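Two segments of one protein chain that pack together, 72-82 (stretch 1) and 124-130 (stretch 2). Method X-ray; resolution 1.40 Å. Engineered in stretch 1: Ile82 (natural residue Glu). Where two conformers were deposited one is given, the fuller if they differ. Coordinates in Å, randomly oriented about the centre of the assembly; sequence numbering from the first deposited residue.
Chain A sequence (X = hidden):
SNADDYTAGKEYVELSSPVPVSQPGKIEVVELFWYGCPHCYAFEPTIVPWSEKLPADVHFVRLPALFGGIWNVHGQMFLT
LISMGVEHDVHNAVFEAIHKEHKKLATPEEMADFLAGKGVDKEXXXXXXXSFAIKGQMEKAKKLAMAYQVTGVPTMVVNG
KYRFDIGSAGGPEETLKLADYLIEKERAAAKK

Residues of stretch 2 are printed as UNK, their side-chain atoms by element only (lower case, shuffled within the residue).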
ATOM      1  N   ASN A  72       9.053  -6.991   6.553  1.00 11.19           N
ATOM      2  CA  ASN A  72       8.625  -8.170   5.815  1.00 10.81           C
ATOM      3  C   ASN A  72       7.534  -8.913   6.561  1.00 10.01           C
ATOM      4  O   ASN A  72       6.548  -9.344   5.974  1.00 10.65           O
ATOM      5  CB  ASN A  72       9.805  -9.094   5.529  1.00 11.06           C
ATOM      6  CG  ASN A  72      10.731  -8.538   4.476  1.00 14.82           C
ATOM      7  OD1 ASN A  72      10.649  -7.373   4.103  1.00 15.12           O
ATOM      8  ND2 ASN A  72      11.649  -9.372   4.001  1.00 25.30           N
ATOM      9  N   VAL A  73       7.688  -9.037   7.870  1.00 11.57           N
ATOM     10  CA  VAL A  73       6.706  -9.685   8.723  1.00 11.96           C
ATOM     11  C   VAL A  73       5.350  -8.946   8.664  1.00 11.62           C
ATOM     12  O   VAL A  73       4.275  -9.537   8.454  1.00 10.38           O
ATOM     13  CB  VAL A  73       7.247  -9.738  10.165  1.00 14.95           C
ATOM     14  CG1 VAL A  73       6.196 -10.197  11.133  1.00 18.04           C
ATOM     15  CG2 VAL A  73       8.479 -10.636  10.222  1.00 15.60           C
ATOM     16  N   HIS A  74       5.407  -7.628   8.813  1.00 10.27           N
ATOM     17  CA  HIS A  74       4.190  -6.849   8.766  1.00 10.76           C
ATOM     18  C   HIS A  74       3.591  -6.855   7.372  1.00  9.69           C
ATOM     19  O   HIS A  74       2.350  -6.829   7.221  1.00 10.12           O
ATOM     20  CB  HIS A  74       4.422  -5.413   9.256  1.00 10.26           C
ATOM     21  CG  HIS A  74       4.527  -5.298  10.736  1.00 11.51           C
ATOM     22  ND1 HIS A  74       5.016  -4.171  11.353  1.00 12.53           N
ATOM     23  CD2 HIS A  74       4.222  -6.173  11.725  1.00  9.41           C
ATOM     24  CE1 HIS A  74       4.982  -4.340  12.662  1.00 11.53           C
ATOM     25  NE2 HIS A  74       4.514  -5.551  12.917  1.00 11.51           N
ATOM     26  N   GLY A  75       4.445  -6.874   6.350  1.00  9.34           N
ATOM     27  CA  GLY A  75       3.963  -6.975   4.987  1.00 10.42           C
ATOM     28  C   GLY A  75       3.308  -8.314   4.704  1.00  9.72           C
ATOM     29  O   GLY A  75       2.309  -8.396   3.978  1.00  9.89           O
ATOM     30  N   GLN A  76       3.848  -9.373   5.285  1.00  8.82           N
ATOM     31  CA  GLN A  76       3.283 -10.700   5.118  1.00  8.66           C
ATOM     32  C   GLN A  76       1.913 -10.788   5.826  1.00  9.27           C
ATOM     33  O   GLN A  76       0.974 -11.402   5.308  1.00  9.79           O
ATOM     34  CB  GLN A  76       4.265 -11.754   5.618  1.00  9.35           C
ATOM     35  CG  GLN A  76       3.891 -13.170   5.201  1.00 10.62           C
ATOM     36  CD  GLN A  76       5.009 -14.155   5.370  1.00 11.06           C
ATOM     37  OE1 GLN A  76       6.187 -13.802   5.301  1.00 13.97           O
ATOM     38  NE2 GLN A  76       4.654 -15.409   5.591  1.00 13.08           N
ATOM     39  N   MET A  77       1.763 -10.119   6.964  1.00 10.07           N
ATOM     40  CA  MET A  77       0.469  -9.999   7.628  1.00 10.23           C
ATOM     41  C   MET A  77      -0.526  -9.289   6.696  1.00  9.91           C
ATOM     42  O   MET A  77      -1.651  -9.765   6.493  1.00 10.39           O
ATOM     43  CB  MET A  77       0.616  -9.263   8.972  1.00 10.65           C
ATOM     44  CG  MET A  77      -0.737  -8.904   9.595  1.00 12.75           C
ATOM     45  SD  MET A  77      -0.634  -8.246  11.267  1.00 12.87           S
ATOM     46  CE  MET A  77       0.327  -6.762  10.958  1.00 15.07           C
ATOM     47  N   PHE A  78      -0.115  -8.168   6.106  1.00 10.11           N
ATOM     48  CA  PHE A  78      -0.980  -7.440   5.174  1.00  9.72           C
ATOM     49  C   PHE A  78      -1.468  -8.348   4.055  1.00 10.15           C
ATOM     50  O   PHE A  78      -2.659  -8.421   3.757  1.00  9.61           O
ATOM     51  CB  PHE A  78      -0.239  -6.251   4.567  1.00 10.64           C
ATOM     52  CG  PHE A  78      -0.998  -5.560   3.467  1.00 11.86           C
ATOM     53  CD1 PHE A  78      -1.973  -4.628   3.757  1.00 11.60           C
ATOM     54  CD2 PHE A  78      -0.738  -5.848   2.150  1.00 12.44           C
ATOM     55  CE1 PHE A  78      -2.679  -4.002   2.752  1.00 11.99           C
ATOM     56  CE2 PHE A  78      -1.440  -5.217   1.146  1.00 14.64           C
ATOM     57  CZ  PHE A  78      -2.409  -4.286   1.461  1.00 13.53           C
ATOM     58  N   LEU A  79      -0.532  -9.044   3.413  1.00 10.07           N
ATOM     59  CA  LEU A  79      -0.890  -9.875   2.273  1.00  9.66           C
ATOM     60  C   LEU A  79      -1.773 -11.054   2.668  1.00  9.57           C
ATOM     61  O   LEU A  79      -2.648 -11.455   1.918  1.00 11.27           O
ATOM     62  CB  LEU A  79       0.356 -10.368   1.532  1.00  9.64           C
ATOM     63  CG  LEU A  79       1.157  -9.272   0.865  1.00 10.25           C
ATOM     64  CD1 LEU A  79       2.512  -9.791   0.390  1.00 12.67           C
ATOM     65  CD2 LEU A  79       0.410  -8.649  -0.288  1.00 12.70           C
ATOM     66  N   THR A  80      -1.567 -11.570   3.875  1.00  9.88           N
ATOM     67  CA  THR A  80      -2.399 -12.640   4.411  1.00 10.07           C
ATOM     68  C   THR A  80      -3.831 -12.144   4.584  1.00 11.69           C
ATOM     69  O   THR A  80      -4.789 -12.820   4.196  1.00 12.27           O
ATOM     70  CB  THR A  80      -1.838 -13.178   5.739  1.00 11.97           C
ATOM     71  OG1 THR A  80      -0.567 -13.792   5.482  1.00 12.10           O
ATOM     72  CG2 THR A  80      -2.751 -14.210   6.345  1.00 13.47           C
ATOM     73  N   LEU A  81      -3.974 -10.953   5.153  1.00 10.27           N
ATOM     74  CA  LEU A  81      -5.295 -10.381   5.372  1.00 11.67           C
ATOM     75  C   LEU A  81      -6.002 -10.081   4.050  1.00 10.68           C
ATOM     76  O   LEU A  81      -7.208 -10.289   3.919  1.00 12.25           O
ATOM     77  CB  LEU A  81      -5.187  -9.119   6.228  1.00 11.03           C
ATOM     78  CG  LEU A  81      -4.672  -9.322   7.646  1.00 11.71           C
ATOM     79  CD1 LEU A  81      -4.359  -7.995   8.297  1.00 13.97           C
ATOM     80  CD2 LEU A  81      -5.650 -10.119   8.455  1.00 13.78           C
ATOM     81  N   ILE A  82      -5.261  -9.569   3.067  1.00 10.58           N
ATOM     82  CA  ILE A  82      -5.815  -9.409   1.719  1.00 12.50           C
ATOM     83  C   ILE A  82      -6.327 -10.736   1.151  1.00 13.13           C
ATOM     84  O   ILE A  82      -7.450 -10.822   0.656  1.00 15.45           O
ATOM     85  CB  ILE A  82      -4.769  -8.802   0.758  1.00 12.62           C
ATOM     86  CG1 ILE A  82      -4.491  -7.346   1.115  1.00 13.99           C
ATOM     87  CG2 ILE A  82      -5.235  -8.914  -0.683  1.00 15.78           C
ATOM     88  CD1 ILE A  82      -5.636  -6.411   0.864  1.00 14.83           C
ATOM     89  N   UNK A 124      -7.179 -20.160  10.095  1.00 14.59           N
ATOM     90  CA  UNK A 124      -7.075 -19.761   8.693  1.00 15.81           C
ATOM     91  C   UNK A 124      -6.005 -18.687   8.488  1.00 14.09           C
ATOM     92  O   UNK A 124      -5.271 -18.714   7.500  1.00 13.91           O
ATOM     93  c   UNK A 124      -8.422 -18.970   6.664  1.00 20.83           C
ATOM     94  n   UNK A 124      -8.188 -21.214   3.554  0.74 35.40           N
ATOM     95  c   UNK A 124      -8.260 -20.226   5.844  0.70 24.74           C
ATOM     96  c   UNK A 124      -8.325 -19.953   4.347  0.34 27.95           C
ATOM     97  c   UNK A 124      -8.424 -19.276   8.154  1.00 15.05           C
ATOM     98  N   UNK A 125      -5.881 -17.752   9.425  1.00 11.09           N
ATOM     99  CA  UNK A 125      -4.816 -16.775   9.325  1.00 11.58           C
ATOM    100  C   UNK A 125      -3.448 -17.467   9.305  1.00 11.86           C
ATOM    101  O   UNK A 125      -2.621 -17.180   8.447  1.00 12.66           O
ATOM    102  c   UNK A 125      -2.538 -15.019  11.066  1.00 12.82           C
ATOM    103  c   UNK A 125      -1.477 -14.122  10.968  1.00 13.53           C
ATOM    104  c   UNK A 125      -2.774 -12.754   9.529  1.00 11.89           C
ATOM    105  c   UNK A 125      -1.596 -13.003  10.205  1.00 12.46           C
ATOM    106  c   UNK A 125      -4.858 -15.759  10.477  1.00 12.25           C
ATOM    107  c   UNK A 125      -3.824 -13.641   9.623  1.00 11.72           C
ATOM    108  c   UNK A 125      -3.728 -14.776  10.413  1.00 10.68           C
ATOM    109  N   UNK A 126      -3.204 -18.355  10.256  1.00 12.59           N
ATOM    110  CA  UNK A 126      -1.911 -19.019  10.337  1.00 12.48           C
ATOM    111  C   UNK A 126      -1.636 -19.876   9.097  1.00 13.61           C
ATOM    112  O   UNK A 126      -0.525 -19.833   8.567  1.00 15.24           O
ATOM    113  c   UNK A 126      -0.518 -18.153  12.987  1.00 17.18           C
ATOM    114  c   UNK A 126      -1.900 -19.863  14.110  1.00 18.84           C
ATOM    115  c   UNK A 126      -1.820 -19.835  11.624  1.00 13.55           C
ATOM    116  c   UNK A 126      -1.790 -18.984  12.906  1.00 15.40           C
ATOM    117  N   UNK A 127      -2.611 -20.656   8.634  1.00 13.05           N
ATOM    118  CA  UNK A 127      -2.435 -21.488   7.444  0.51 15.19           C
ATOM    119  C   UNK A 127      -2.150 -20.622   6.220  1.00 14.19           C
ATOM    120  O   UNK A 127      -1.293 -20.949   5.393  1.00 15.73           O
ATOM    121  c   UNK A 127      -3.681 -22.335   7.198  0.51 16.69           C
ATOM    122  o   UNK A 127      -3.546 -23.137   6.033  0.51 21.33           O
ATOM    123  N   UNK A 128      -2.870 -19.511   6.098  1.00 12.30           N
ATOM    124  CA  UNK A 128      -2.655 -18.618   4.966  1.00 10.33           C
ATOM    125  C   UNK A 128      -1.292 -17.937   5.068  1.00 11.58           C
ATOM    126  O   UNK A 128      -0.541 -17.859   4.106  1.00 11.38           O
ATOM    127  c   UNK A 128      -3.587 -16.668   3.645  1.00 12.42           C
ATOM    128  o   UNK A 128      -5.046 -18.201   4.759  1.00 14.17           O
ATOM    129  c   UNK A 128      -3.782 -17.552   4.866  1.00 11.57           C
ATOM    130  N   UNK A 129      -0.940 -17.461   6.259  1.00 12.07           N
ATOM    131  CA  UNK A 129       0.324 -16.773   6.449  1.00 10.50           C
ATOM    132  C   UNK A 129       1.496 -17.626   5.999  1.00 12.43           C
ATOM    133  O   UNK A 129       2.432 -17.119   5.393  1.00 12.89           O
ATOM    134  c   UNK A 129       2.711 -13.389   8.622  1.00 10.11           C
ATOM    135  c   UNK A 129       4.007 -15.370   8.946  1.00 13.01           C
ATOM    136  o   UNK A 129       4.994 -13.223   9.258  1.00 14.08           O
ATOM    137  c   UNK A 129       2.900 -16.134   8.606  1.00 11.39           C
ATOM    138  c   UNK A 129       1.693 -15.542   8.270  1.00 11.50           C
ATOM    139  c   UNK A 129       1.618 -14.160   8.286  1.00 10.78           C
ATOM    140  c   UNK A 129       3.900 -13.995   8.932  1.00 11.81           C
ATOM    141  c   UNK A 129       0.469 -16.379   7.923  1.00 12.24           C
ATOM    142  N   UNK A 130       1.440 -18.916   6.291  1.00 11.81           N
ATOM    143  CA  UNK A 130       2.525 -19.837   5.996  1.00 13.54           C
ATOM    144  C   UNK A 130       2.395 -20.510   4.635  1.00 14.50           C
ATOM    145  O   UNK A 130       3.194 -21.372   4.288  1.00 16.99           O
ATOM    146  n   UNK A 130       2.381 -20.644   9.504  1.00 28.25           N
ATOM    147  c   UNK A 130       2.617 -20.893   7.106  1.00 16.04           C
ATOM    148  o   UNK A 130       4.010 -19.519   8.464  1.00 21.17           O
ATOM    149  c   UNK A 130       3.070 -20.297   8.424  1.00 18.47           C
TER

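Position 124 carries four carbons in a row ending in a nitrogen, unbranched, and its side chain touches nothing on stretch 1. A flexible amine-tipped chain left in solvent is lysine, Lys124; its contribution here is its backbone O, used further along.

Position 125 has one carbon and then a six-membered ring of carbon alone, with no atom beyond it. The CA-to-CB bond points sideways, yet the ring reaches stretch 1, touching Thr80, Met77 and Leu81. This is phenylalanine, Phe125. Its CD1 lies 3.5 Å from Thr80 CG2, its CE1 4.0 Å from Leu81 CD2, and its CZ 4.2 Å from Met77 CG, which sits at the ring edge.

Position 126 shows four carbons forked at the second, pointing away from stretch 1. The fork one carbon beyond CB makes it leucine, Leu126, with no share in this contact.

Position 127 has one carbon and one oxygen, also pointing away and exposed: serine, Ser127.

At position 128 a single carbon carries both an oxygen and a carbon, and it points toward stretch 1. Branching at CB with mixed elements means threonine, Thr128. Its OG1 donates to Lys124 O at 2.8 Å, one turn back, so the hydroxyl is satisfied within its own helix while CG2 meets Thr80 CG2 at 3.7 Å.

Position 129 has one carbon and a six-carbon ring bearing an oxygen, lying among Val73, Gln76, Met77 and Thr80. It is tyrosine, Tyr129. The ring enters that hollow as a knob, with Gln76 CG 3.9 Å from the ring centroid, over the face, in a CH-pi contact. At its far end OH comes 3.8 Å from Val73 CG1.

Position 130 has two carbons, the second carrying one oxygen and one nitrogen, and is exposed beyond the helix. The short amide is asparagine, Asn130, making no contact with stretch 1.

The helices cross at 114° with axes 9.3 Å apart at closest, and the backbones come nearest at Thr80 and Tyr129, whose CA atoms are 5.4 Å apart. A small residue sits at that point: Thr80 OG1 donates to Gln76 O at 2.8 Å, and Thr80 OG1 lies 3.3 Å from Tyr129 CA. Around it two aromatic residues, Phe125 and Tyr129, supply most of the surface that stretch 2 contributes. One polar link joins the segments: Gln76 NE2 donates to Tyr129 O at 2.8 Å, so a single glutamine both covers the tyrosine ring and binds its carbonyl near the helix end.

Stretch 2 (124-130) KFLSTYN
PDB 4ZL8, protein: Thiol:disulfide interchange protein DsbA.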